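Local structure of GH18 chiitnase (Pseudoalteromonas aurantia, 6K7Z) at residues P14-Y23 with F262-K272; S33-L41 with A85-L96. The protein is a family 18 glycoside hydrolase that degrades chitin as an endochitinase, probably cleaving internal bonds of the polysaccharide. All blocks are in the same frame, centred on the assembly; numbering follows the deposited sequence.

Interaction 1 of 2, residues P14-Y23 with F262-K272; sequences PLINASELPY and FSSDHNGDWIK
At the seam of the TIM barrel, where the first strand, 3-8, pairs with the last, 256-260, Phe262, Ile271 and Lys272 pack against Ala18, Leu21, Pro22 and Tyr23. No hydrogen bond joins 14-23 directly to 262-272, so apolar shape does most of the work. The Phe262 side chain has CG opposite its own backbone N (chi1 178°), which carries the ring into the first connection; its CE1 lies 3.6 Å from Ala18 CB, where a small methyl leaves room for the aromatic. Asn17 CB and Tyr23 CE2 meet the edge of this ring in its plane, CE2 being 3.7 Å from Phe262 CD1. The two ring planes are inclined at 61°. Ile271 lies over one face of Tyr23, its CG1 3.6 Å from the ring centroid in a CH-pi contact, while its CD1 reaches CE1. The phenol suits this place because its ring is apolar and its hydroxyl polar: Tyr23 OH bonds to Asn259 on the last strand and to a water 2.6 Å away, and that water donates to Asp265 OD2. The same carboxylate accepts Trp270 N at OD1 (2.8 Å) and Ile271 N at OD2, holding the start of helix 269-277. Leu21 CD2 lies against CA of Gly268, the helix N-cap; any CB there would run into that methyl, and the positive phi also suits a residue without one. On the outer side, the extended Lys272 chain crosses Leu21 at about a right angle, with CE 3.6 Å from Leu21 CD2, and Pro22 CD lies alongside Ile271 CG2, 4.0 Å away. The arrangement is the closure of a TIM barrel, with the final helix docked on the connection that follows the first strand.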
# COMPACT_ATOMS: atom_id res chain seq x y z
N PRO A 14 3.81 -4.17 -19.75
CA PRO A 14 2.36 -4.43 -19.83
C PRO A 14 1.83 -5.08 -18.56
O PRO A 14 2.45 -5.97 -17.99
CB PRO A 14 2.25 -5.38 -21.03
CG PRO A 14 3.45 -5.08 -21.87
CD PRO A 14 4.55 -4.70 -20.91
N LEU A 15 0.64 -4.64 -18.14
CA LEU A 15 0.14 -5.10 -16.85
C LEU A 15 -0.11 -6.60 -16.85
O LEU A 15 0.08 -7.27 -15.83
CB LEU A 15 -1.14 -4.37 -16.48
CG LEU A 15 -1.83 -4.76 -15.18
CD1 LEU A 15 -0.95 -4.46 -13.98
CD2 LEU A 15 -3.16 -3.98 -15.08
N ILE A 16 -0.54 -7.16 -17.99
CA ILE A 16 -0.84 -8.57 -18.02
C ILE A 16 0.38 -9.44 -17.70
O ILE A 16 0.21 -10.59 -17.29
CB ILE A 16 -1.45 -8.94 -19.38
CG1 ILE A 16 -2.19 -10.29 -19.29
CG2 ILE A 16 -0.39 -8.91 -20.46
CD1 ILE A 16 -3.30 -10.42 -20.27
N ASN A 17 1.60 -8.91 -17.87
CA ASN A 17 2.80 -9.67 -17.51
C ASN A 17 2.75 -10.13 -16.05
O ASN A 17 3.34 -11.16 -15.72
CB ASN A 17 4.08 -8.86 -17.75
CG ASN A 17 4.46 -8.78 -19.23
OD1 ASN A 17 3.61 -8.92 -20.11
ND2 ASN A 17 5.74 -8.55 -19.51
N ALA A 18 2.08 -9.37 -15.18
CA ALA A 18 2.04 -9.73 -13.77
C ALA A 18 1.30 -11.04 -13.54
O ALA A 18 1.60 -11.75 -12.58
CB ALA A 18 1.41 -8.61 -12.95
N SER A 19 0.36 -11.39 -14.43
CA SER A 19 -0.41 -12.63 -14.28
C SER A 19 0.47 -13.87 -14.37
O SER A 19 0.05 -14.94 -13.90
CB SER A 19 -1.50 -12.70 -15.35
OG SER A 19 -0.92 -12.97 -16.61
N GLU A 20 1.66 -13.78 -14.95
CA GLU A 20 2.55 -14.93 -15.07
C GLU A 20 3.72 -14.87 -14.11
O GLU A 20 4.67 -15.64 -14.25
CB GLU A 20 3.05 -15.06 -16.51
CG GLU A 20 1.94 -14.96 -17.56
CD GLU A 20 0.98 -16.14 -17.56
OE1 GLU A 20 1.15 -17.08 -16.75
OE2 GLU A 20 0.03 -16.12 -18.38
N LEU A 21 3.68 -13.97 -13.13
CA LEU A 21 4.75 -13.78 -12.18
C LEU A 21 4.25 -14.13 -10.78
O LEU A 21 3.04 -14.20 -10.54
CB LEU A 21 5.26 -12.34 -12.24
CG LEU A 21 6.04 -12.14 -13.54
CD1 LEU A 21 6.26 -10.65 -13.79
CD2 LEU A 21 7.37 -12.89 -13.47
N PRO A 22 5.15 -14.38 -9.85
CA PRO A 22 4.72 -14.84 -8.52
C PRO A 22 4.31 -13.70 -7.60
O PRO A 22 4.86 -13.51 -6.50
CB PRO A 22 5.97 -15.58 -8.02
CG PRO A 22 7.10 -14.87 -8.66
CD PRO A 22 6.61 -14.44 -10.02
N TYR A 23 3.33 -12.91 -8.05
CA TYR A 23 2.68 -11.90 -7.23
C TYR A 23 1.37 -12.44 -6.67
O TYR A 23 0.65 -13.18 -7.34
CB TYR A 23 2.37 -10.62 -8.02
CG TYR A 23 3.59 -9.77 -8.26
CD1 TYR A 23 4.22 -9.12 -7.20
CD2 TYR A 23 4.10 -9.60 -9.55
CE1 TYR A 23 5.35 -8.34 -7.41
CE2 TYR A 23 5.21 -8.81 -9.77
CZ TYR A 23 5.83 -8.19 -8.70
OH TYR A 23 6.95 -7.41 -8.94
N PHE A 262 6.07 -2.13 -10.24
CA PHE A 262 6.08 -3.27 -11.16
C PHE A 262 6.92 -3.01 -12.41
O PHE A 262 7.75 -3.84 -12.80
CB PHE A 262 4.63 -3.60 -11.54
CG PHE A 262 4.53 -4.72 -12.53
CD1 PHE A 262 4.71 -6.04 -12.12
CD2 PHE A 262 4.28 -4.46 -13.86
CE1 PHE A 262 4.63 -7.07 -13.03
CE2 PHE A 262 4.18 -5.49 -14.78
CZ PHE A 262 4.35 -6.79 -14.37
N SER A 263 6.71 -1.87 -13.06
CA SER A 263 7.33 -1.68 -14.38
C SER A 263 8.82 -1.38 -14.30
O SER A 263 9.45 -1.18 -15.35
CB SER A 263 6.62 -0.56 -15.13
OG SER A 263 5.42 -1.05 -15.71
N SER A 264 9.40 -1.36 -13.11
CA SER A 264 10.84 -1.21 -12.97
C SER A 264 11.58 -2.54 -12.96
O SER A 264 12.82 -2.54 -12.97
CB SER A 264 11.17 -0.45 -11.69
OG SER A 264 10.66 0.85 -11.74
N ASP A 265 10.86 -3.66 -12.92
CA ASP A 265 11.46 -4.98 -12.72
C ASP A 265 11.55 -5.71 -14.06
O ASP A 265 10.58 -6.29 -14.54
CB ASP A 265 10.65 -5.80 -11.73
CG ASP A 265 11.19 -7.20 -11.57
OD1 ASP A 265 12.37 -7.43 -11.95
OD2 ASP A 265 10.45 -8.06 -11.05
N HIS A 266 12.72 -5.71 -14.63
CA HIS A 266 13.02 -6.34 -15.92
C HIS A 266 12.83 -7.85 -15.96
O HIS A 266 13.46 -8.55 -15.25
CB HIS A 266 14.47 -6.02 -16.27
CG HIS A 266 14.85 -6.34 -17.68
ND1 HIS A 266 15.86 -7.20 -17.99
CD2 HIS A 266 14.35 -5.90 -18.85
CE1 HIS A 266 15.95 -7.31 -19.29
NE2 HIS A 266 15.06 -6.52 -19.84
N ASN A 267 11.95 -8.29 -16.82
CA ASN A 267 11.65 -9.71 -16.99
C ASN A 267 11.16 -10.36 -15.70
O ASN A 267 11.15 -11.58 -15.59
CB ASN A 267 12.84 -10.49 -17.56
CG ASN A 267 13.07 -10.18 -19.02
OD1 ASN A 267 14.22 -10.11 -19.48
ND2 ASN A 267 11.99 -10.00 -19.77
N GLY A 268 10.71 -9.57 -14.74
CA GLY A 268 10.27 -10.13 -13.48
C GLY A 268 11.37 -10.77 -12.66
O GLY A 268 11.08 -11.54 -11.75
N ASP A 269 12.64 -10.48 -12.98
CA ASP A 269 13.73 -11.14 -12.27
C ASP A 269 13.72 -10.83 -10.78
O ASP A 269 14.02 -11.70 -9.96
CB ASP A 269 15.08 -10.74 -12.87
CG ASP A 269 15.27 -11.29 -14.26
OD1 ASP A 269 14.59 -12.28 -14.61
OD2 ASP A 269 16.10 -10.72 -14.98
N TRP A 270 13.42 -9.58 -10.41
CA TRP A 270 13.42 -9.20 -9.00
C TRP A 270 12.38 -9.99 -8.22
O TRP A 270 12.69 -10.59 -7.18
CB TRP A 270 13.16 -7.69 -8.88
CG TRP A 270 13.37 -7.04 -7.51
CD1 TRP A 270 14.46 -6.33 -7.11
CD2 TRP A 270 12.43 -6.98 -6.42
NE1 TRP A 270 14.27 -5.85 -5.83
CE2 TRP A 270 13.04 -6.24 -5.39
CE3 TRP A 270 11.14 -7.49 -6.21
CZ2 TRP A 270 12.42 -6.01 -4.17
CZ3 TRP A 270 10.53 -7.26 -5.00
CH2 TRP A 270 11.16 -6.52 -3.99
N ILE A 271 11.14 -10.03 -8.72
CA ILE A 271 10.11 -10.73 -7.96
C ILE A 271 10.37 -12.23 -7.95
O ILE A 271 10.09 -12.90 -6.95
CB ILE A 271 8.70 -10.39 -8.50
CG1 ILE A 271 7.63 -10.96 -7.56
CG2 ILE A 271 8.48 -10.93 -9.92
CD1 ILE A 271 7.76 -10.49 -6.13
N LYS A 272 10.95 -12.78 -9.02
CA LYS A 272 11.27 -14.20 -9.00
C LYS A 272 12.29 -14.52 -7.90
O LYS A 272 12.12 -15.48 -7.15
CB LYS A 272 11.78 -14.64 -10.37
CG LYS A 272 10.69 -14.74 -11.43
CD LYS A 272 11.33 -15.10 -12.79
CE LYS A 272 10.42 -14.77 -13.93
NZ LYS A 272 11.03 -15.11 -15.26
O HOH W 1 7.92 -7.79 -11.36

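Interaction 2 of 2, residues S33-L41 with A85-L96; sequences SSSNNPFNL and AYRSLSEDTAKL
Apolar packing of the loop after strand 25-33 on the helices that follow strand 71-77 brings Pro38 and Phe39 against Ala85, Ser88 and Leu89 of helix 83-89 and Lys95 of helix 93-106. Phe39 sits in the angle between these helices. Leu89 CD2 lies over one face of its ring, 3.8 Å from the centroid and 19° off the normal, a CH-pi contact. The extended Lys95 chain crosses on the other side, its CD 4.0 Å from Phe39 CD1; the ammonium itself is too distant for more than a weak attraction. Backbone oxygens also touch the ring: Asp92 O at its edge, in plane, 3.5 Å from CE1, and Ser88 O near CZ. Leucine suits position 89 because its fork serves two neighbours, CD2 touching Phe39 and Pro38 O, and CD1 meeting Ser33 OG at 3.5 Å. Ser33 OG donates to Pro38 O (2.8 Å) in the carbonyl plane, on a lone pair, so this polar pair is already matched where Leu89 covers it. Pro38 CG rests 3.7 Å from Ser88 CB, and the methyl of Ala85 is small enough to let the loop come close. The amide of Phe39 is held by Asn37 OD1 in an Asx turn, met from above the side-chain carbonyl plane. Beside strand 71-77, Leu41 CD1 meets Leu96 CD1, and both leucines touch its Phe76. With an alanine in place of Phe39, a gap would probably open between Leu89 CD2 and the Lys95 chain, and the loop would lose much of its hold on the helices. The chemistry implies attachment by dispersion and fit: no hydrogen bond crosses, Ser33 and Asn37 bond within the loop, and methyl, ring and chain packing, with ring C-H groups against backbone oxygens, holds it in place.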
# COMPACT_ATOMS: atom_id res chain seq x y z
N SER A 33 -8.11 12.42 -5.08
CA SER A 33 -9.00 13.57 -5.17
C SER A 33 -8.64 14.45 -6.36
O SER A 33 -7.46 14.65 -6.66
CB SER A 33 -8.93 14.40 -3.89
OG SER A 33 -9.53 13.73 -2.80
N SER A 34 -9.65 14.99 -7.03
CA SER A 34 -9.39 16.05 -7.99
C SER A 34 -9.05 17.33 -7.24
O SER A 34 -9.47 17.54 -6.10
CB SER A 34 -10.60 16.29 -8.89
OG SER A 34 -11.61 17.03 -8.22
N SER A 35 -8.33 18.21 -7.90
CA SER A 35 -7.94 19.50 -7.34
C SER A 35 -9.17 20.35 -7.10
O SER A 35 -9.20 21.16 -6.21
CB SER A 35 -7.07 20.28 -8.33
OG SER A 35 -7.69 20.29 -9.58
N ASN A 36 -10.15 20.14 -7.97
CA ASN A 36 -11.43 20.79 -8.02
C ASN A 36 -12.30 20.60 -6.77
O ASN A 36 -12.50 21.52 -6.03
CB ASN A 36 -12.24 20.25 -9.23
CG ASN A 36 -13.65 20.88 -9.40
OD1 ASN A 36 -14.42 20.49 -10.26
ND2 ASN A 36 -13.96 21.87 -8.59
N ASN A 37 -12.79 19.39 -6.61
CA ASN A 37 -13.68 18.92 -5.57
C ASN A 37 -13.11 17.64 -5.01
O ASN A 37 -13.07 16.67 -5.68
CB ASN A 37 -15.01 18.58 -6.18
CG ASN A 37 -15.95 17.90 -5.22
OD1 ASN A 37 -15.65 17.70 -4.09
ND2 ASN A 37 -17.10 17.54 -5.71
N PRO A 38 -12.69 17.64 -3.77
CA PRO A 38 -11.99 16.48 -3.19
C PRO A 38 -12.82 15.22 -3.19
O PRO A 38 -12.25 14.12 -3.13
CB PRO A 38 -11.69 16.93 -1.75
CG PRO A 38 -11.98 18.40 -1.71
CD PRO A 38 -12.96 18.70 -2.78
N PHE A 39 -14.15 15.32 -3.23
CA PHE A 39 -14.97 14.12 -3.22
C PHE A 39 -15.15 13.52 -4.60
O PHE A 39 -15.68 12.41 -4.70
CB PHE A 39 -16.33 14.41 -2.59
CG PHE A 39 -16.26 14.64 -1.12
CD1 PHE A 39 -16.31 13.57 -0.24
CD2 PHE A 39 -16.10 15.92 -0.60
CE1 PHE A 39 -16.22 13.77 1.14
CE2 PHE A 39 -16.01 16.13 0.77
CZ PHE A 39 -16.07 15.06 1.64
N ASN A 40 -14.73 14.21 -5.66
CA ASN A 40 -14.66 13.64 -7.00
C ASN A 40 -13.30 12.96 -7.14
O ASN A 40 -12.26 13.62 -7.12
CB ASN A 40 -14.84 14.71 -8.07
CG ASN A 40 -16.22 15.32 -8.06
OD1 ASN A 40 -17.16 14.75 -7.50
ND2 ASN A 40 -16.36 16.49 -8.67
N LEU A 41 -13.31 11.64 -7.29
CA LEU A 41 -12.08 10.85 -7.34
C LEU A 41 -11.68 10.60 -8.79
O LEU A 41 -12.52 10.21 -9.61
CB LEU A 41 -12.26 9.52 -6.60
CG LEU A 41 -12.81 9.67 -5.18
CD1 LEU A 41 -12.81 8.33 -4.43
CD2 LEU A 41 -12.04 10.72 -4.40
N ALA A 85 -7.07 18.35 0.48
CA ALA A 85 -8.12 17.44 0.02
C ALA A 85 -8.54 16.48 1.12
O ALA A 85 -9.74 16.24 1.33
CB ALA A 85 -7.65 16.69 -1.22
N TYR A 86 -7.56 15.92 1.84
CA TYR A 86 -7.87 15.04 2.96
C TYR A 86 -8.65 15.78 4.05
O TYR A 86 -9.56 15.21 4.66
CB TYR A 86 -6.58 14.48 3.57
CG TYR A 86 -5.89 13.37 2.79
CD1 TYR A 86 -6.50 12.13 2.60
CD2 TYR A 86 -4.60 13.54 2.31
CE1 TYR A 86 -5.86 11.11 1.91
CE2 TYR A 86 -3.94 12.52 1.63
CZ TYR A 86 -4.58 11.31 1.43
OH TYR A 86 -3.92 10.30 0.75
N ARG A 87 -8.29 17.03 4.31
CA ARG A 87 -9.01 17.80 5.33
C ARG A 87 -10.50 17.85 5.02
O ARG A 87 -11.33 17.63 5.91
CB ARG A 87 -8.45 19.22 5.41
CG ARG A 87 -8.94 20.03 6.61
CD ARG A 87 -8.42 21.45 6.54
NE ARG A 87 -8.71 22.23 7.74
CZ ARG A 87 -8.50 23.54 7.84
NH1 ARG A 87 -8.02 24.22 6.81
NH2 ARG A 87 -8.78 24.17 8.98
N SER A 88 -10.85 18.12 3.77
CA SER A 88 -12.25 18.13 3.37
C SER A 88 -12.87 16.75 3.49
O SER A 88 -13.99 16.60 3.99
CB SER A 88 -12.39 18.65 1.94
OG SER A 88 -11.91 19.98 1.84
N LEU A 89 -12.15 15.72 3.02
CA LEU A 89 -12.68 14.37 3.06
C LEU A 89 -12.94 13.92 4.49
O LEU A 89 -13.87 13.14 4.73
CB LEU A 89 -11.71 13.40 2.40
CG LEU A 89 -11.50 13.60 0.90
CD1 LEU A 89 -10.36 12.71 0.46
CD2 LEU A 89 -12.76 13.26 0.13
N SER A 90 -12.13 14.41 5.43
CA SER A 90 -12.26 13.98 6.82
C SER A 90 -13.58 14.40 7.43
O SER A 90 -13.98 13.84 8.45
CB SER A 90 -11.11 14.55 7.66
OG SER A 90 -11.29 15.94 7.86
N GLU A 91 -14.26 15.38 6.83
CA GLU A 91 -15.55 15.83 7.32
C GLU A 91 -16.71 14.97 6.82
O GLU A 91 -17.84 15.15 7.30
CB GLU A 91 -15.77 17.30 6.92
CG GLU A 91 -14.68 18.21 7.48
CD GLU A 91 -14.71 19.62 6.91
OE1 GLU A 91 -15.37 19.83 5.87
OE2 GLU A 91 -14.06 20.51 7.50
N ASP A 92 -16.46 14.04 5.90
CA ASP A 92 -17.50 13.11 5.47
C ASP A 92 -16.89 11.80 4.96
O ASP A 92 -16.90 11.52 3.76
CB ASP A 92 -18.39 13.75 4.40
CG ASP A 92 -19.70 13.01 4.19
OD1 ASP A 92 -19.81 11.83 4.58
OD2 ASP A 92 -20.64 13.61 3.62
N THR A 93 -16.35 10.99 5.88
CA THR A 93 -15.71 9.74 5.48
C THR A 93 -16.72 8.75 4.92
O THR A 93 -16.34 7.89 4.12
CB THR A 93 -14.98 9.11 6.67
OG1 THR A 93 -15.92 8.80 7.71
CG2 THR A 93 -13.93 10.06 7.19
N ALA A 94 -17.99 8.83 5.32
CA ALA A 94 -18.95 7.86 4.80
C ALA A 94 -19.16 8.07 3.31
O ALA A 94 -19.29 7.11 2.55
CB ALA A 94 -20.27 7.97 5.56
N LYS A 95 -19.17 9.34 2.87
CA LYS A 95 -19.32 9.64 1.46
C LYS A 95 -18.11 9.16 0.67
O LYS A 95 -18.25 8.57 -0.40
CB LYS A 95 -19.54 11.14 1.27
CG LYS A 95 -19.79 11.56 -0.16
CD LYS A 95 -20.26 13.01 -0.25
CE LYS A 95 -20.73 13.34 -1.67
NZ LYS A 95 -21.03 14.79 -1.89
N LEU A 96 -16.91 9.41 1.21
CA LEU A 96 -15.69 8.90 0.59
C LEU A 96 -15.72 7.38 0.51
O LEU A 96 -15.46 6.79 -0.55
CB LEU A 96 -14.47 9.39 1.37
CG LEU A 96 -13.11 8.87 0.91
CD1 LEU A 96 -12.84 9.29 -0.52
CD2 LEU A 96 -11.99 9.34 1.83

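From the N terminus, the chain leaves strand 3-8, passes through 14-23 and enters strand 25-33, at whose end the loop 33-41 begins. Interaction 2 closes first: 43 intervening residues, including strand 71-77, bring 85-96 back against that loop and tie the loop after strand 25-33 to the helices that follow strand 71-77. Interaction 1 closes only when the chain reaches 262-272, after the last strand, so it spans nearly the whole fold and interaction 2 is nested inside it. The two do not touch; their centres are 33 Å apart, on opposite sides of the chain's centre. One is thus a local join between neighbours in sequence order, the other links the barrel's beginning to its end.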